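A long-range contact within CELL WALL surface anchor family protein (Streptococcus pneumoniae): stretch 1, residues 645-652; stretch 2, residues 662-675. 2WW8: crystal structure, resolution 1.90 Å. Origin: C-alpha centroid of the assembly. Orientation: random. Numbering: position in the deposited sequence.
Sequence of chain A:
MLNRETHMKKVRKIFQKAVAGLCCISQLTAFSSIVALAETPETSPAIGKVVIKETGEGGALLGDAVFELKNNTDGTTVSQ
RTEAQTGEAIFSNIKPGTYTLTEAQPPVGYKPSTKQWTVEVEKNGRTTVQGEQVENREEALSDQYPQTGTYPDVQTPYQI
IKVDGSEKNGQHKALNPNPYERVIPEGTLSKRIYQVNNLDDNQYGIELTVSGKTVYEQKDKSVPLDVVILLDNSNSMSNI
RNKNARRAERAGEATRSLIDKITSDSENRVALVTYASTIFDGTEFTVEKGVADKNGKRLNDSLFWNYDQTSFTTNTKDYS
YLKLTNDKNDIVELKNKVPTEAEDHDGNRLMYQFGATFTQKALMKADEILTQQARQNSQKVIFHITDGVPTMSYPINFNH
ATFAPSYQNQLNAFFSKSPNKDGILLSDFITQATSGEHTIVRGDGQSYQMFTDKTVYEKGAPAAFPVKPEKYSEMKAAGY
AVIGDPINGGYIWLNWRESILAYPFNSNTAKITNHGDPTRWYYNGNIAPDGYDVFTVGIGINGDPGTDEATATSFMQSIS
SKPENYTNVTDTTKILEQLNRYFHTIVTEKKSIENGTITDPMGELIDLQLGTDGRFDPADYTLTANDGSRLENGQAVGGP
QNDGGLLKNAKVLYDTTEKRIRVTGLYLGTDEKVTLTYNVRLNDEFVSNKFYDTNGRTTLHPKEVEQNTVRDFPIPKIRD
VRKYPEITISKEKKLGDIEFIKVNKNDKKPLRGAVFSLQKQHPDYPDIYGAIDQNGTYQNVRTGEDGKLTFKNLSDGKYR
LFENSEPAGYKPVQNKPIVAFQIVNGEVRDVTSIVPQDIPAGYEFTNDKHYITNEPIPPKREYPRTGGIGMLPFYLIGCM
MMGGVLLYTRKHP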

# COMPACT_ATOMS: atom_id res chain seq x y z
N GLY A 645 22.87 3.27 5.77
CA GLY A 645 22.01 4.01 4.87
C GLY A 645 21.02 4.93 5.57
O GLY A 645 21.35 5.67 6.50
N LEU A 646 19.78 4.91 5.11
CA LEU A 646 18.74 5.78 5.69
C LEU A 646 18.54 5.56 7.21
O LEU A 646 18.08 6.43 7.95
N LEU A 647 18.93 4.40 7.71
CA LEU A 647 18.70 4.10 9.15
C LEU A 647 19.91 4.37 10.04
O LEU A 647 19.90 4.05 11.23
N LYS A 648 20.94 4.97 9.45
CA LYS A 648 22.22 5.19 10.14
C LYS A 648 22.01 5.79 11.54
O LYS A 648 22.70 5.45 12.51
N ASN A 649 21.03 6.68 11.69
CA ASN A 649 20.81 7.35 12.98
C ASN A 649 19.45 7.03 13.58
O ASN A 649 19.01 7.75 14.51
N ALA A 650 18.75 6.01 13.06
CA ALA A 650 17.39 5.71 13.53
C ALA A 650 17.45 4.84 14.78
O ALA A 650 18.33 3.98 14.87
N LYS A 651 16.56 5.09 15.75
CA LYS A 651 16.47 4.23 16.92
C LYS A 651 15.00 3.95 17.12
O LYS A 651 14.17 4.83 16.88
N VAL A 652 14.70 2.74 17.60
CA VAL A 652 13.36 2.35 18.01
C VAL A 652 13.35 2.19 19.53
O VAL A 652 14.10 1.36 20.05
N ARG A 662 8.70 4.97 20.22
CA ARG A 662 9.17 6.11 19.44
C ARG A 662 10.23 5.64 18.44
O ARG A 662 11.14 4.82 18.74
N VAL A 663 10.12 6.22 17.24
CA VAL A 663 11.21 6.04 16.28
C VAL A 663 11.82 7.43 16.06
O VAL A 663 11.12 8.35 15.62
N THR A 664 13.11 7.56 16.35
CA THR A 664 13.85 8.80 16.22
C THR A 664 14.87 8.72 15.11
O THR A 664 15.23 7.64 14.69
N GLY A 665 15.32 9.88 14.62
CA GLY A 665 16.46 9.95 13.73
C GLY A 665 16.11 9.65 12.28
O GLY A 665 16.88 8.97 11.63
N LEU A 666 14.94 10.10 11.81
CA LEU A 666 14.53 9.86 10.43
C LEU A 666 15.02 10.99 9.54
O LEU A 666 14.74 12.14 9.86
N TYR A 667 15.63 10.67 8.41
CA TYR A 667 16.12 11.64 7.42
C TYR A 667 15.72 11.10 6.04
O TYR A 667 16.31 10.11 5.62
N LEU A 668 14.69 11.67 5.41
CA LEU A 668 14.10 11.14 4.18
C LEU A 668 13.71 12.23 3.20
O LEU A 668 13.06 13.25 3.58
N GLY A 669 14.17 11.99 1.97
CA GLY A 669 13.78 12.75 0.80
C GLY A 669 12.86 11.97 -0.11
O GLY A 669 12.23 10.99 0.29
N THR A 670 12.76 12.44 -1.34
CA THR A 670 11.84 11.84 -2.31
C THR A 670 12.24 10.38 -2.54
O THR A 670 13.42 10.11 -2.66
N ASP A 671 11.30 9.45 -2.60
CA ASP A 671 11.56 8.04 -2.84
C ASP A 671 12.37 7.36 -1.73
O ASP A 671 12.93 6.30 -1.98
N GLU A 672 12.42 7.94 -0.53
CA GLU A 672 13.09 7.33 0.61
C GLU A 672 12.00 7.00 1.58
O GLU A 672 11.27 7.89 2.04
N LYS A 673 11.93 5.72 1.95
CA LYS A 673 10.81 5.28 2.73
C LYS A 673 11.23 4.30 3.82
O LYS A 673 12.04 3.41 3.57
N VAL A 674 10.74 4.48 5.04
CA VAL A 674 11.09 3.58 6.16
C VAL A 674 9.80 2.85 6.58
O VAL A 674 8.72 3.47 6.48
N THR A 675 9.95 1.60 7.03
CA THR A 675 8.85 0.73 7.50
C THR A 675 9.13 0.18 8.90
O THR A 675 10.23 -0.35 9.16

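The two stretches meet as a short antiparallel ladder that gives way to a region bridged by two waters, and the polar accounting follows that change. In the hydrogen-bonded pair Lys 651 and Thr 664, both backbone donors and both acceptors are satisfied directly: Lys 651 N donates to Thr 664 O at 3.1 Å with an N-H...O angle of 153°, and Thr 664 N donates to Lys 651 O at 3.0 Å with 160°. The same carbonyls also receive CA-H...O contacts, Ala 650 CA to Thr 664 O at 3.1 Å and Val 663 CA to Lys 651 O at 3.3 Å.

Past Ala 650 and Gly 665, whose CA atoms are still 4.3 Å apart, the two chains separate, the CA atoms of Leu 646 and Tyr 667 lying 6.6 Å apart, and waters take over the pairing. Water 1 accepts from Asn 649 N, with 2.8 Å between Asn 649 N and the water oxygen, and donates to Leu 646 O (2.6 Å) and Gly 665 O (3.0 Å), so one molecule satisfies three backbone groups. Water 2 accepts from Tyr 667 N at 2.8 Å and donates to Leu 646 O, also at 2.8 Å; that carbonyl therefore serves two waters. Ala 650 N turns inward to its own stretch, donating to Leu 647 O at 2.9 Å within a type I turn. Water 3 donates to Asn 649 O at 2.8 Å and lies 2.7 Å from Thr 664 OG1, linking a side-chain hydroxyl to the facing backbone.

Thr 664 (chi1 p) shares a sheet face with Lys 651, whose CB approaches Thr 664 OG1 at 3.6 Å before the lysine chain leads away. Val 652 and Val 663, both t, occupy the other face and meet at 4.3 Å between their CG2 atoms.

Leu 646 points toward stretch 2 and has the largest covered area, 112 Å². Its m,t rotamer brings CD1 to 4.1 Å from Leu 668 CD2 and CD2 to 3.5 Å from Glu 672 CD. Glu 672 (chi1 m, chi2 t) also points toward stretch 1. Its OE1 accepts from Gly 669 N at 2.7 Å and 162°, and is also hydrogen-bonded elsewhere in the structure; the contact of Leu 646 CD2 with Glu 672 CD is van der Waals packing, since leucine offers no polar group. Leu 647, also m,t, starts sideways but its CD2 reaches Val 674 CG2 (chi1 t) at 3.8 Å. Tyr 667 (chi1 m) brings CE1 obliquely to 4.3 Å from Asn 649 CB.

Gly 665 permits close approach: an ideal CB would lie 1.9 Å from Asn 649 O, a clash, whereas its CA makes a 3.5 Å CA-H...O contact with that same Asn 649 O at 173°.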

# COMPACT_ATOMS: atom_id res chain seq x y z
CB LEU A 646 17.42 5.51 4.95
CG LEU A 646 17.46 5.90 3.44
CD1 LEU A 646 16.20 5.37 2.86
CD2 LEU A 646 17.53 7.44 3.23
CB LEU A 647 18.17 2.65 9.30
CG LEU A 647 16.87 2.41 8.55
CD1 LEU A 647 16.41 0.97 8.80
CD2 LEU A 647 15.74 3.44 8.96
CB LYS A 648 23.04 6.15 9.25
CG LYS A 648 24.35 6.57 9.81
CD LYS A 648 25.02 7.52 8.79
CE LYS A 648 25.20 6.84 7.46
NZ LYS A 648 26.35 7.45 6.79
CB ASN A 649 21.04 8.88 12.82
CG ASN A 649 22.51 9.24 12.53
OD1 ASN A 649 22.87 9.89 11.53
ND2 ASN A 649 23.37 8.78 13.40
CB ALA A 650 16.54 4.99 12.46
CB LYS A 651 17.00 4.94 18.16
CG LYS A 651 18.47 4.69 18.37
CD LYS A 651 19.27 5.94 18.28
CE LYS A 651 20.76 5.55 18.39
NZ LYS A 651 21.37 4.73 17.28
CB VAL A 652 12.91 1.09 17.28
CG1 VAL A 652 11.44 0.81 17.56
CG2 VAL A 652 13.13 1.27 15.76
CB ARG A 662 9.75 7.22 20.34
CG ARG A 662 8.66 7.86 21.18
CD ARG A 662 9.18 8.37 22.49
NE ARG A 662 10.39 9.12 22.24
CZ ARG A 662 11.55 8.97 22.88
NH1 ARG A 662 11.72 8.10 23.90
NH2 ARG A 662 12.54 9.76 22.48
CB VAL A 663 10.74 5.41 14.95
CG1 VAL A 663 11.95 5.28 13.97
CG2 VAL A 663 9.97 4.12 15.14
CB THR A 664 14.54 9.18 17.56
OG1 THR A 664 15.52 8.19 17.86
CG2 THR A 664 13.53 9.28 18.79
CB LEU A 666 12.99 9.84 10.29
CG LEU A 666 12.37 8.66 11.13
CD1 LEU A 666 10.82 8.60 11.08
CD2 LEU A 666 12.93 7.37 10.57
CB TYR A 667 17.64 11.85 7.50
CG TYR A 667 18.17 12.40 8.82
CD1 TYR A 667 18.31 11.57 9.96
CD2 TYR A 667 18.55 13.74 8.92
CE1 TYR A 667 18.79 12.08 11.14
CE2 TYR A 667 19.08 14.27 10.13
CZ TYR A 667 19.16 13.41 11.23
OH TYR A 667 19.68 13.84 12.44
CB LEU A 668 12.84 10.34 4.51
CG LEU A 668 13.09 9.21 5.51
CD1 LEU A 668 11.79 8.80 6.19
CD2 LEU A 668 13.79 8.02 4.83
CB THR A 670 11.98 12.68 -3.61
OG1 THR A 670 11.31 13.94 -3.43
CG2 THR A 670 11.40 11.94 -4.82
CB ASP A 671 12.18 7.74 -4.22
CG ASP A 671 11.21 8.06 -5.39
OD1 ASP A 671 9.99 7.80 -5.27
OD2 ASP A 671 11.63 8.59 -6.45
CB GLU A 672 14.13 8.30 1.24
CG GLU A 672 15.22 8.60 0.18
CD GLU A 672 16.40 9.44 0.64
OE1 GLU A 672 16.28 10.35 1.51
OE2 GLU A 672 17.50 9.17 0.06
CB LYS A 673 9.81 4.67 1.81
CG LYS A 673 8.52 4.09 2.49
CD LYS A 673 7.68 3.58 1.29
CE LYS A 673 6.25 3.18 1.65
NZ LYS A 673 5.68 2.07 0.76
CB VAL A 674 11.53 4.46 7.35
CG1 VAL A 674 11.69 3.66 8.64
CG2 VAL A 674 12.91 5.03 6.97
CB THR A 675 8.68 -0.47 6.54
OG1 THR A 675 8.49 0.04 5.21
CG2 THR A 675 7.47 -1.39 6.91
O HOH W 1 19.03 7.68 10.03
O HOH W 2 15.81 8.03 7.55
O HOH W 3 17.95 8.79 16.88